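Local coordinates for protein calreticulin, putative (Trypanosoma cruzi, PDB 5HCF) that probably acts as a lectin-like chaperone of the endoplasmic reticulum, binding both carbohydrate and peptide parts of its client proteins, at residues 4-7 with 13-16; 28-33 with 39-44; 85-90 with 119-124; 107-112 with 158-163; 138-141 with 145-148. All coordinates share one frame; numbering follows the deposited sequence. Where two conformers were deposited one is given.

Contact 1: residues 4-7 with 13-16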
# COMPACT_ATOMS: atom_id res chain seq x y z
N PHE A 4 -2.20 -14.15 -2.96
CA PHE A 4 -2.43 -13.76 -1.58
C PHE A 4 -3.63 -12.84 -1.45
O PHE A 4 -3.85 -11.96 -2.28
CB PHE A 4 -1.17 -13.07 -1.04
CG PHE A 4 -1.29 -12.61 0.39
CD1 PHE A 4 -1.02 -13.49 1.43
CD2 PHE A 4 -1.65 -11.31 0.68
CE1 PHE A 4 -1.12 -13.07 2.74
CE2 PHE A 4 -1.75 -10.89 2.00
CZ PHE A 4 -1.49 -11.77 3.03
N HIS A 5 -4.42 -13.07 -0.41
CA HIS A 5 -5.58 -12.23 -0.13
C HIS A 5 -5.88 -12.20 1.36
O HIS A 5 -6.53 -13.10 1.89
CB HIS A 5 -6.81 -12.73 -0.90
CG HIS A 5 -8.02 -11.87 -0.73
ND1 HIS A 5 -9.27 -12.24 -1.16
CD2 HIS A 5 -8.16 -10.64 -0.18
CE1 HIS A 5 -10.14 -11.29 -0.89
NE2 HIS A 5 -9.49 -10.30 -0.28
N GLU A 6 -5.40 -11.16 2.04
CA GLU A 6 -5.69 -10.98 3.45
C GLU A 6 -7.06 -10.33 3.65
O GLU A 6 -7.25 -9.17 3.28
CB GLU A 6 -4.61 -10.14 4.13
CG GLU A 6 -4.80 -10.00 5.63
CD GLU A 6 -4.88 -11.34 6.33
OE1 GLU A 6 -3.83 -11.99 6.49
OE2 GLU A 6 -6.00 -11.76 6.71
N GLU A 7 -7.99 -11.08 4.22
CA GLU A 7 -9.34 -10.57 4.46
C GLU A 7 -9.45 -9.96 5.85
O GLU A 7 -10.42 -9.26 6.17
CB GLU A 7 -10.37 -11.68 4.29
CG GLU A 7 -10.55 -12.13 2.86
CD GLU A 7 -11.17 -13.51 2.76
OE1 GLU A 7 -10.49 -14.49 3.10
OE2 GLU A 7 -12.34 -13.60 2.34
N HIS A 13 -2.39 -14.95 12.73
CA HIS A 13 -1.26 -15.28 11.87
C HIS A 13 -0.37 -14.07 11.58
O HIS A 13 0.65 -14.18 10.89
CB HIS A 13 -1.74 -15.90 10.56
CG HIS A 13 -2.73 -15.06 9.82
ND1 HIS A 13 -4.03 -14.87 10.25
CD2 HIS A 13 -2.61 -14.35 8.67
CE1 HIS A 13 -4.66 -14.08 9.40
NE2 HIS A 13 -3.83 -13.75 8.43
N TRP A 14 -0.77 -12.91 12.09
CA TRP A 14 0.04 -11.71 11.97
C TRP A 14 0.88 -11.51 13.22
O TRP A 14 0.37 -11.56 14.34
CB TRP A 14 -0.84 -10.48 11.72
CG TRP A 14 -1.26 -10.31 10.30
CD1 TRP A 14 -2.18 -11.06 9.62
CD2 TRP A 14 -0.77 -9.33 9.37
NE1 TRP A 14 -2.29 -10.61 8.33
CE2 TRP A 14 -1.44 -9.55 8.15
CE3 TRP A 14 0.17 -8.30 9.45
CZ2 TRP A 14 -1.21 -8.76 7.02
CZ3 TRP A 14 0.40 -7.52 8.33
CH2 TRP A 14 -0.29 -7.76 7.13
N THR A 15 2.18 -11.30 13.04
CA THR A 15 3.09 -11.14 14.16
C THR A 15 3.45 -9.68 14.41
O THR A 15 3.89 -8.98 13.51
CB THR A 15 4.39 -11.94 13.96
OG1 THR A 15 4.07 -13.30 13.63
CG2 THR A 15 5.22 -11.91 15.22
N THR A 16 3.27 -9.25 15.65
CA THR A 16 3.58 -7.88 16.04
C THR A 16 5.01 -7.78 16.54
O THR A 16 5.45 -8.59 17.35
CB THR A 16 2.61 -7.38 17.14
OG1 THR A 16 1.26 -7.66 16.76
CG2 THR A 16 2.78 -5.88 17.35
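E6 reaches H13 and W14 by standing with CG opposite its backbone N (chi1 -176°) and then bending the chain at chi2 (56°). The bend carries OE1 to the ring N-H groups of both residues. H13 meets it from the other direction, with its CG lying between its own backbone N and carbonyl carbon. OE1 therefore accepts two hydrogen bonds. H13 NE2 donates at 2.6 Å to E6 OE1, on the syn side of the carboxylate and only moderately tilted from its plane. W14 NE1 donates at 2.8 Å to E6 OE1 along a nearly straight line (168°), but from well above the carboxylate plane. In each case the oxygen lies close to the plane of the donor ring. The protein has a legume lectin fold. Strand 2-6 lies in its larger antiparallel sheet, and strand 15-16 is an outer strand of the other sheet. The bonds tie strand 2-6 to the residues leading into strand 15-16. Packing adds to it. E6 CG lies 4.0 Å from W14 CZ2, and W14 CD1 sits over one face of the H13 imidazole, near its rim. The second oxygen, OE2, accepts from the backbone N of F8. Three N-H groups thus hold this buried carboxylate, and they would be expected to stabilise its ionised form. Beyond, the indole packs on I227, L54 and T56.

Contact 2: residues 28-33 with 39-44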
# COMPACT_ATOMS: atom_id res chain seq x y z
N ILE A 28 -9.60 -6.91 15.19
CA ILE A 28 -10.52 -7.12 14.09
C ILE A 28 -11.82 -6.40 14.42
O ILE A 28 -12.42 -6.64 15.47
CB ILE A 28 -10.78 -8.62 13.84
CG1 ILE A 28 -9.48 -9.34 13.47
CG2 ILE A 28 -11.85 -8.80 12.77
CD1 ILE A 28 -8.76 -8.77 12.26
N SER A 29 -12.26 -5.52 13.53
CA SER A 29 -13.43 -4.68 13.81
C SER A 29 -13.99 -4.02 12.56
O SER A 29 -13.28 -3.80 11.58
CB SER A 29 -13.07 -3.60 14.84
OG SER A 29 -13.91 -2.47 14.69
N ALA A 30 -15.29 -3.70 12.61
CA ALA A 30 -15.97 -3.05 11.50
C ALA A 30 -16.05 -1.53 11.64
O ALA A 30 -16.53 -0.85 10.74
CB ALA A 30 -17.36 -3.64 11.33
N GLY A 31 -15.62 -1.01 12.79
CA GLY A 31 -15.62 0.43 13.02
C GLY A 31 -16.91 0.95 13.62
O GLY A 31 -17.84 0.18 13.86
N LYS A 32 -16.98 2.26 13.86
CA LYS A 32 -18.20 2.89 14.39
C LYS A 32 -19.39 2.79 13.44
O LYS A 32 -20.52 2.61 13.88
CB LYS A 32 -17.97 4.36 14.72
CG LYS A 32 -16.92 4.67 15.75
CD LYS A 32 -17.06 6.12 16.19
CE LYS A 32 -16.93 7.04 14.98
NZ LYS A 32 -16.86 8.48 15.34
N PHE A 33 -19.13 2.93 12.15
CA PHE A 33 -20.16 2.73 11.14
C PHE A 33 -19.63 1.83 10.03
O PHE A 33 -18.43 1.81 9.77
CB PHE A 33 -20.64 4.06 10.56
CG PHE A 33 -19.64 4.71 9.65
CD1 PHE A 33 -18.58 5.43 10.16
CD2 PHE A 33 -19.78 4.60 8.27
CE1 PHE A 33 -17.66 6.02 9.32
CE2 PHE A 33 -18.86 5.20 7.43
CZ PHE A 33 -17.81 5.91 7.95
N LYS A 39 -18.82 -8.20 6.78
CA LYS A 39 -17.93 -8.03 5.63
C LYS A 39 -17.09 -6.77 5.71
O LYS A 39 -16.09 -6.64 5.00
CB LYS A 39 -18.71 -8.01 4.31
CG LYS A 39 -19.45 -9.30 4.00
CD LYS A 39 -20.03 -9.23 2.59
CE LYS A 39 -21.25 -8.31 2.50
NZ LYS A 39 -22.03 -8.59 1.26
N SER A 40 -17.49 -5.82 6.56
CA SER A 40 -16.73 -4.59 6.73
C SER A 40 -15.63 -4.78 7.77
O SER A 40 -14.85 -3.86 8.02
CB SER A 40 -17.63 -3.43 7.13
OG SER A 40 -18.54 -3.09 6.09
N LYS A 41 -15.57 -5.96 8.37
CA LYS A 41 -14.54 -6.24 9.37
C LYS A 41 -13.15 -6.19 8.75
O LYS A 41 -12.95 -6.55 7.59
CB LYS A 41 -14.79 -7.60 10.03
CG LYS A 41 -15.98 -7.62 10.97
CD LYS A 41 -16.08 -8.95 11.71
CE LYS A 41 -17.00 -8.84 12.91
NZ LYS A 41 -17.21 -10.17 13.57
N GLY A 42 -12.18 -5.73 9.54
CA GLY A 42 -10.81 -5.61 9.08
C GLY A 42 -9.85 -5.30 10.21
O GLY A 42 -10.23 -5.33 11.38
N LEU A 43 -8.60 -5.02 9.86
CA LEU A 43 -7.57 -4.72 10.84
C LEU A 43 -7.69 -3.27 11.29
O LEU A 43 -7.52 -2.35 10.49
CB LEU A 43 -6.18 -5.00 10.26
CG LEU A 43 -4.99 -5.04 11.22
CD1 LEU A 43 -4.60 -3.65 11.66
CD2 LEU A 43 -5.30 -5.92 12.42
N ARG A 44 -7.99 -3.07 12.57
CA ARG A 44 -8.24 -1.74 13.08
C ARG A 44 -7.18 -1.31 14.09
O ARG A 44 -6.90 -2.03 15.06
CB ARG A 44 -9.63 -1.67 13.72
CG ARG A 44 -9.98 -0.33 14.34
CD ARG A 44 -11.38 -0.36 14.94
NE ARG A 44 -11.70 0.90 15.60
CZ ARG A 44 -11.36 1.20 16.85
NH1 ARG A 44 -10.68 0.33 17.59
NH2 ARG A 44 -11.69 2.38 17.36
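S29 and G42 exchange two backbone hydrogen bonds, S29 N to G42 O and G42 N to S29 O, each 3.0 Å long. They form an antiparallel hydrogen-bonded pair. I28 and L43 are the adjoining non-hydrogen-bonded pair. Two CA-H...O contacts flank the bonds: I28 CA lies 3.3 Å from G42 O, and K41 CA lies 3.5 Å from S29 O. On the face of I28 and L43 the side chains meet loosely, with I28 CD1 4.5 Å from L43 CD2. I28 CG2 touches K41 CB, and these two side chains cross at about a right angle. On the face of S29, the R44 chain runs extended from CG to NE (chi2 180°) and passes its CD 3.3 Å from S29 OG. That hydroxyl is held by its own chain, because it accepts from G31 N at 2.9 Å. Where the strands end, A30 CB rests against S40 CB. Further out, R44 NH1 forms a salt bridge with E27, K41 NZ one with E38, and S40 OG bonds to the backbone N of D36. This is a beta-hairpin with a long connecting loop at the margin of the larger sheet, and an ST turn at S29 closes its first strand.

Contact 3: residues 85-90 with 119-124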
# COMPACT_ATOMS: atom_id res chain seq x y z
N GLY A 85 -0.43 7.44 9.00
CA GLY A 85 -0.19 6.68 7.79
C GLY A 85 -1.22 5.59 7.57
O GLY A 85 -1.87 5.13 8.52
N GLY A 86 -1.37 5.17 6.32
CA GLY A 86 -2.28 4.08 5.98
C GLY A 86 -1.71 3.28 4.83
O GLY A 86 -2.44 2.78 3.98
N TYR A 87 -0.39 3.15 4.82
CA TYR A 87 0.31 2.45 3.74
C TYR A 87 0.86 1.11 4.21
O TYR A 87 1.13 0.92 5.40
CB TYR A 87 1.44 3.32 3.20
CG TYR A 87 2.36 3.85 4.28
CD1 TYR A 87 3.43 3.09 4.75
CD2 TYR A 87 2.15 5.10 4.84
CE1 TYR A 87 4.27 3.57 5.75
CE2 TYR A 87 2.99 5.59 5.84
CZ TYR A 87 4.05 4.82 6.28
OH TYR A 87 4.87 5.31 7.27
N ILE A 88 1.03 0.18 3.27
CA ILE A 88 1.59 -1.13 3.58
C ILE A 88 2.97 -1.28 2.93
O ILE A 88 3.36 -0.48 2.08
CB ILE A 88 0.69 -2.28 3.09
CG1 ILE A 88 0.75 -2.38 1.56
CG2 ILE A 88 -0.74 -2.07 3.56
CD1 ILE A 88 0.04 -3.59 0.99
N LYS A 89 3.69 -2.32 3.34
CA LYS A 89 5.01 -2.61 2.79
C LYS A 89 5.12 -4.06 2.34
O LYS A 89 4.56 -4.97 2.96
CB LYS A 89 6.10 -2.32 3.82
CG LYS A 89 6.21 -0.85 4.23
CD LYS A 89 7.31 -0.68 5.27
CE LYS A 89 7.68 0.77 5.46
NZ LYS A 89 8.78 0.93 6.45
N LEU A 90 5.85 -4.28 1.25
CA LEU A 90 6.17 -5.63 0.80
C LEU A 90 7.67 -5.87 0.97
O LEU A 90 8.48 -5.10 0.45
CB LEU A 90 5.74 -5.84 -0.66
CG LEU A 90 4.30 -5.43 -0.99
CD1 LEU A 90 3.99 -5.65 -2.46
CD2 LEU A 90 3.30 -6.19 -0.13
N ARG A 119 -0.25 12.69 0.48
CA ARG A 119 0.16 12.02 -0.75
C ARG A 119 -0.03 10.51 -0.67
O ARG A 119 -0.16 9.94 0.42
CB ARG A 119 1.62 12.32 -1.08
CG ARG A 119 2.61 11.49 -0.28
CD ARG A 119 4.03 11.72 -0.77
NE ARG A 119 4.18 11.33 -2.17
CZ ARG A 119 5.33 11.30 -2.83
NH1 ARG A 119 6.46 11.63 -2.22
NH2 ARG A 119 5.35 10.93 -4.10
N VAL A 120 -0.05 9.87 -1.84
CA VAL A 120 -0.01 8.42 -1.90
C VAL A 120 1.42 7.97 -2.14
O VAL A 120 2.03 8.33 -3.14
CB VAL A 120 -0.93 7.87 -3.02
CG1 VAL A 120 -0.88 6.35 -3.06
CG2 VAL A 120 -2.36 8.38 -2.83
N HIS A 121 1.96 7.17 -1.22
CA HIS A 121 3.32 6.69 -1.35
C HIS A 121 3.41 5.57 -2.36
O HIS A 121 2.65 4.60 -2.29
CB HIS A 121 3.87 6.18 -0.02
CG HIS A 121 4.19 7.26 0.96
ND1 HIS A 121 5.14 8.23 0.72
CD2 HIS A 121 3.71 7.51 2.20
CE1 HIS A 121 5.22 9.04 1.76
NE2 HIS A 121 4.36 8.62 2.67
N ILE A 122 4.34 5.71 -3.30
CA ILE A 122 4.75 4.57 -4.10
C ILE A 122 6.27 4.57 -4.11
O ILE A 122 6.90 5.16 -4.99
CB ILE A 122 4.21 4.62 -5.53
CG1 ILE A 122 2.69 4.78 -5.53
CG2 ILE A 122 4.61 3.35 -6.28
CD1 ILE A 122 2.09 4.81 -6.90
N ILE A 123 6.86 3.90 -3.12
CA ILE A 123 8.30 3.94 -2.92
C ILE A 123 8.93 2.60 -3.27
O ILE A 123 8.58 1.56 -2.69
CB ILE A 123 8.66 4.32 -1.47
CG1 ILE A 123 8.02 5.66 -1.10
CG2 ILE A 123 10.17 4.38 -1.29
CD1 ILE A 123 8.41 6.16 0.28
N LEU A 124 9.85 2.61 -4.22
CA LEU A 124 10.50 1.39 -4.67
C LEU A 124 11.95 1.36 -4.22
O LEU A 124 12.69 2.32 -4.40
CB LEU A 124 10.44 1.28 -6.20
CG LEU A 124 9.08 0.95 -6.82
CD1 LEU A 124 9.11 1.26 -8.32
CD2 LEU A 124 8.72 -0.51 -6.57
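Y87 and H121 form a T-shaped (edge-to-face) aromatic pair across one strand of the seven-stranded sheet of the legume lectin fold. Strand 107-114 runs between their two strands. The edge of H121 points at the face of Y87, with ring planes at 84° and centroids 5.4 Å apart. In other calreticulins this sheet carries the carbohydrate site, and a bound acetic acid molecule lies about 3 Å from the Y87 side chain. That is consistent with a pocket here, although the acetate probably came from the crystallisation liquor. Apolar packing accompanies the pair: M108, on the strand between them, touches both residues. R119 CG lies over one face of the imidazole, 4.1 Å above its plane and toward the rim. The polar part comes from D112. Its OD2 is hydrogen-bonded to H121 NE2, which restrains the rotation of the ring, and its side chain also touches Y87. Backbone hydrogen bonds set the spacing of the strands. They join I88 to F109 and H121 to G110. The first torsion of Y87 (chi1 51°), with CG between the backbone N and the carbonyl carbon, turns its ring face toward H121, while H121 has its CG opposite the carbonyl carbon (chi1 -74°). H121 uses a carbon at the meeting point: its CD2 lies 3.9 Å from Y87 CD2 and 4.2 Å from Y87 CE2.

Contact 4: residues 107-112 with 158-163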
# COMPACT_ATOMS: atom_id res chain seq x y z
N LEU A 107 8.74 -2.49 -1.57
CA LEU A 107 7.69 -1.53 -1.87
C LEU A 107 7.03 -0.96 -0.62
O LEU A 107 6.69 -1.69 0.31
CB LEU A 107 6.62 -2.17 -2.77
CG LEU A 107 5.41 -1.32 -3.18
CD1 LEU A 107 5.78 -0.26 -4.21
CD2 LEU A 107 4.27 -2.20 -3.69
N MET A 108 6.86 0.36 -0.61
CA MET A 108 6.04 1.03 0.39
C MET A 108 4.92 1.75 -0.34
O MET A 108 5.17 2.67 -1.14
CB MET A 108 6.86 2.00 1.23
CG MET A 108 6.03 2.83 2.20
SD MET A 108 7.05 3.74 3.38
CE MET A 108 6.15 5.29 3.50
N PHE A 109 3.68 1.34 -0.08
CA PHE A 109 2.55 1.75 -0.90
C PHE A 109 1.30 2.06 -0.08
O PHE A 109 0.84 1.23 0.70
CB PHE A 109 2.26 0.64 -1.92
CG PHE A 109 1.05 0.87 -2.77
CD1 PHE A 109 0.89 2.04 -3.49
CD2 PHE A 109 0.06 -0.10 -2.85
CE1 PHE A 109 -0.23 2.24 -4.26
CE2 PHE A 109 -1.07 0.09 -3.62
CZ PHE A 109 -1.21 1.27 -4.33
N GLY A 110 0.76 3.27 -0.25
CA GLY A 110 -0.49 3.64 0.39
C GLY A 110 -0.57 5.10 0.79
O GLY A 110 0.40 5.84 0.64
N PRO A 111 -1.73 5.52 1.32
CA PRO A 111 -1.97 6.91 1.71
C PRO A 111 -1.19 7.33 2.95
O PRO A 111 -0.98 6.52 3.85
CB PRO A 111 -3.48 6.94 1.97
CG PRO A 111 -3.80 5.55 2.39
CD PRO A 111 -2.92 4.68 1.54
N ASP A 112 -0.79 8.60 3.00
CA ASP A 112 -0.08 9.14 4.16
C ASP A 112 -0.43 10.61 4.29
O ASP A 112 -0.41 11.35 3.31
CB ASP A 112 1.43 8.94 4.03
CG ASP A 112 2.18 9.30 5.31
OD1 ASP A 112 1.54 9.43 6.37
OD2 ASP A 112 3.42 9.44 5.25
N TYR A 158 3.63 1.08 -15.41
CA TYR A 158 2.86 0.91 -14.18
C TYR A 158 1.53 1.64 -14.27
O TYR A 158 1.32 2.50 -15.13
CB TYR A 158 3.65 1.42 -12.97
CG TYR A 158 3.65 2.92 -12.85
CD1 TYR A 158 4.49 3.70 -13.63
CD2 TYR A 158 2.79 3.57 -11.97
CE1 TYR A 158 4.50 5.08 -13.53
CE2 TYR A 158 2.79 4.94 -11.86
CZ TYR A 158 3.64 5.69 -12.64
OH TYR A 158 3.64 7.07 -12.53
N GLU A 159 0.61 1.29 -13.37
CA GLU A 159 -0.65 1.99 -13.29
C GLU A 159 -1.18 1.97 -11.86
O GLU A 159 -1.21 0.92 -11.22
CB GLU A 159 -1.67 1.39 -14.26
CG GLU A 159 -2.92 2.24 -14.45
CD GLU A 159 -3.72 1.82 -15.67
OE1 GLU A 159 -3.37 0.79 -16.29
OE2 GLU A 159 -4.69 2.53 -16.02
N PHE A 160 -1.61 3.13 -11.38
CA PHE A 160 -2.13 3.25 -10.02
C PHE A 160 -3.63 3.53 -10.03
O PHE A 160 -4.10 4.45 -10.70
CB PHE A 160 -1.40 4.36 -9.27
CG PHE A 160 -2.10 4.81 -8.02
CD1 PHE A 160 -2.30 3.93 -6.97
CD2 PHE A 160 -2.58 6.11 -7.91
CE1 PHE A 160 -2.96 4.34 -5.83
CE2 PHE A 160 -3.24 6.52 -6.76
CZ PHE A 160 -3.43 5.63 -5.72
N PHE A 161 -4.38 2.73 -9.28
CA PHE A 161 -5.82 2.88 -9.21
C PHE A 161 -6.25 3.30 -7.82
O PHE A 161 -5.80 2.74 -6.82
CB PHE A 161 -6.51 1.56 -9.59
CG PHE A 161 -6.19 1.09 -10.97
CD1 PHE A 161 -4.99 0.44 -11.23
CD2 PHE A 161 -7.08 1.28 -12.01
CE1 PHE A 161 -4.69 0.00 -12.50
CE2 PHE A 161 -6.79 0.84 -13.29
CZ PHE A 161 -5.59 0.20 -13.53
N LEU A 162 -7.14 4.29 -7.75
CA LEU A 162 -7.75 4.67 -6.49
C LEU A 162 -9.25 4.42 -6.60
O LEU A 162 -9.90 4.93 -7.52
CB LEU A 162 -7.45 6.13 -6.16
CG LEU A 162 -7.68 6.57 -4.72
CD1 LEU A 162 -6.61 7.57 -4.31
CD2 LEU A 162 -9.07 7.16 -4.53
N ASP A 163 -9.79 3.62 -5.68
CA ASP A 163 -11.19 3.23 -5.71
C ASP A 163 -11.60 2.62 -7.05
O ASP A 163 -12.70 2.85 -7.54
CB ASP A 163 -12.09 4.43 -5.40
CG ASP A 163 -11.84 5.00 -4.03
OD1 ASP A 163 -11.35 4.26 -3.16
OD2 ASP A 163 -12.13 6.20 -3.83
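F109 and F160 meet ring to ring in the hydrophobic core between the two sheets of the legume lectin beta-sandwich. F109 is on strand 107-114 of the seven-stranded sheet, and F160 is on strand 157-162 of the larger one. The F109 side chain starts at CB, which lies 3.9 Å from CD2 of L107 on the same strand. CG stands opposite the backbone N (chi1 175°), and this sends the ring across toward the other sheet. On one side of the ring, F109 CD1 packs against the carbonyl O of H121, on the neighbouring strand of its own sheet. On the other side, F109 CE2 packs against the carbonyl O of Y148, which already belongs to the facing sheet. The far end makes the contact. F109 CE1 is 3.8 Å from F160 CE1, with F160 CD1 at much the same distance. The two rings are almost perpendicular, with planes at 89° and centroids 6.0 Å apart. They are nevertheless not a T-shaped stack: they meet rim to rim, and neither lies over the face of the other. Side chains of Y148 and L150, from strand 145-152, touch F109 as well, and K167 touches F160. Just after F109 the chain turns a corner at G110, whose positive phi (146°) suits a residue without a side chain. Both phenyl rings are buried, and no polar bond joins the segments. The last atom of the F109 ring, CZ, lies 3.8 Å from F160 CE1.

Contact 5: residues 138-141 with 145-148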
# COMPACT_ATOMS: atom_id res chain seq x y z
N ARG A 138 -2.84 13.32 -4.09
CA ARG A 138 -3.49 13.37 -2.79
C ARG A 138 -4.64 12.36 -2.73
O ARG A 138 -5.36 12.17 -3.71
CB ARG A 138 -4.01 14.78 -2.50
CG ARG A 138 -2.92 15.82 -2.30
CD ARG A 138 -3.53 17.16 -1.92
NE ARG A 138 -2.55 18.07 -1.33
CZ ARG A 138 -2.55 18.42 -0.04
NH1 ARG A 138 -3.48 17.96 0.78
NH2 ARG A 138 -1.62 19.25 0.41
N PHE A 139 -4.80 11.71 -1.58
CA PHE A 139 -5.89 10.77 -1.41
C PHE A 139 -7.06 11.48 -0.74
O PHE A 139 -6.86 12.49 -0.07
CB PHE A 139 -5.45 9.55 -0.59
CG PHE A 139 -5.20 9.84 0.86
CD1 PHE A 139 -3.96 10.27 1.30
CD2 PHE A 139 -6.21 9.66 1.80
CE1 PHE A 139 -3.73 10.53 2.64
CE2 PHE A 139 -5.99 9.92 3.13
CZ PHE A 139 -4.75 10.35 3.56
N PRO A 140 -8.28 10.96 -0.95
CA PRO A 140 -9.50 11.63 -0.46
C PRO A 140 -9.52 11.74 1.06
O PRO A 140 -9.26 10.76 1.76
CB PRO A 140 -10.63 10.74 -0.98
CG PRO A 140 -10.02 9.82 -1.98
CD PRO A 140 -8.57 9.70 -1.64
N GLU A 141 -9.83 12.93 1.55
CA GLU A 141 -9.80 13.18 2.98
C GLU A 141 -11.21 13.12 3.54
O GLU A 141 -11.83 14.15 3.81
CB GLU A 141 -9.15 14.53 3.28
CG GLU A 141 -7.66 14.52 3.03
CD GLU A 141 -7.00 15.85 3.31
OE1 GLU A 141 -5.75 15.91 3.25
OE2 GLU A 141 -7.73 16.83 3.61
N THR A 145 -14.20 4.31 2.99
CA THR A 145 -13.20 3.33 2.59
C THR A 145 -12.66 3.65 1.20
O THR A 145 -13.42 3.90 0.27
CB THR A 145 -13.77 1.90 2.58
OG1 THR A 145 -14.09 1.50 3.92
CG2 THR A 145 -12.76 0.91 1.99
N HIS A 146 -11.33 3.66 1.07
CA HIS A 146 -10.71 3.84 -0.23
C HIS A 146 -9.73 2.71 -0.53
O HIS A 146 -9.11 2.16 0.37
CB HIS A 146 -10.00 5.20 -0.29
CG HIS A 146 -10.92 6.36 -0.12
ND1 HIS A 146 -11.76 6.79 -1.12
CD2 HIS A 146 -11.14 7.18 0.93
CE1 HIS A 146 -12.46 7.83 -0.69
NE2 HIS A 146 -12.10 8.08 0.56
N VAL A 147 -9.63 2.37 -1.81
CA VAL A 147 -8.81 1.25 -2.25
C VAL A 147 -7.61 1.73 -3.07
O VAL A 147 -7.75 2.57 -3.95
CB VAL A 147 -9.62 0.25 -3.09
CG1 VAL A 147 -8.80 -1.00 -3.41
CG2 VAL A 147 -10.92 -0.12 -2.38
N TYR A 148 -6.44 1.17 -2.78
CA TYR A 148 -5.23 1.55 -3.49
C TYR A 148 -4.64 0.34 -4.20
O TYR A 148 -4.28 -0.65 -3.56
CB TYR A 148 -4.22 2.18 -2.54
CG TYR A 148 -4.81 3.34 -1.76
CD1 TYR A 148 -5.55 3.12 -0.61
CD2 TYR A 148 -4.63 4.65 -2.19
CE1 TYR A 148 -6.10 4.17 0.10
CE2 TYR A 148 -5.17 5.71 -1.49
CZ TYR A 148 -5.90 5.46 -0.35
OH TYR A 148 -6.44 6.51 0.35
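P140 lies over one face of the H146 imidazole in a CH-pi contact. Its CG is 3.6 Å from the ring centroid and 19° off the ring normal. P140 CB lies over the same ring face, 3.4 Å from H146 NE2. Both ring nitrogens are bonded: H146 ND1 to D163 and H146 NE2 to D142. Two carboxylates at its nitrogens should fix the rotation of the imidazole and would be expected to stabilise its charged form. Segment 138-141 is a loop that comes back onto strand 145-152, which pairs with strands 69-76 and 157-162 in the larger sheet of the lectin sandwich. The loop thereby lays P140 and F139 against side chains of that sheet. F139 meets Y148 at the hydroxyl end. Y148 OH lies 3.3 Å from F139 CB and 3.5 Å from F139 CD2. F139 CB sits at the edge of the tyrosine ring, in its plane, and 4.0 Å from Y148 CE2. The first torsion of F139 (chi1 71°) places CG between the backbone N and the carbonyl carbon, and this keeps its ring beside the hydroxyl. Y148 OH approaches the phenyl ring obliquely. F139 also touches P111, R113 and V120 of the opposing sheet, and L162 packs on both P140 and Y148.

Contact 4 lies in the core between the sheets and is purely aromatic. Contact 3 shares strand 107-114 with it but sits partly exposed, and there one ring of the aromatic pair is a histidine with a carboxylate partner. Contact 5 touches both: V120 of contact 3 packs on F139 and Y148, and strand 145-152 neighbours strand 157-162 of contact 4. Contact 5 is buried as well, but made by a loop. Contacts 1 and 2 stand apart from these three, farther from the centre of the chain. Contact 1 joins the two sheets through a buried carboxylate. Contact 2 is the one with backbone pairing between its own segments, at a sheet margin, with charged side chains around it.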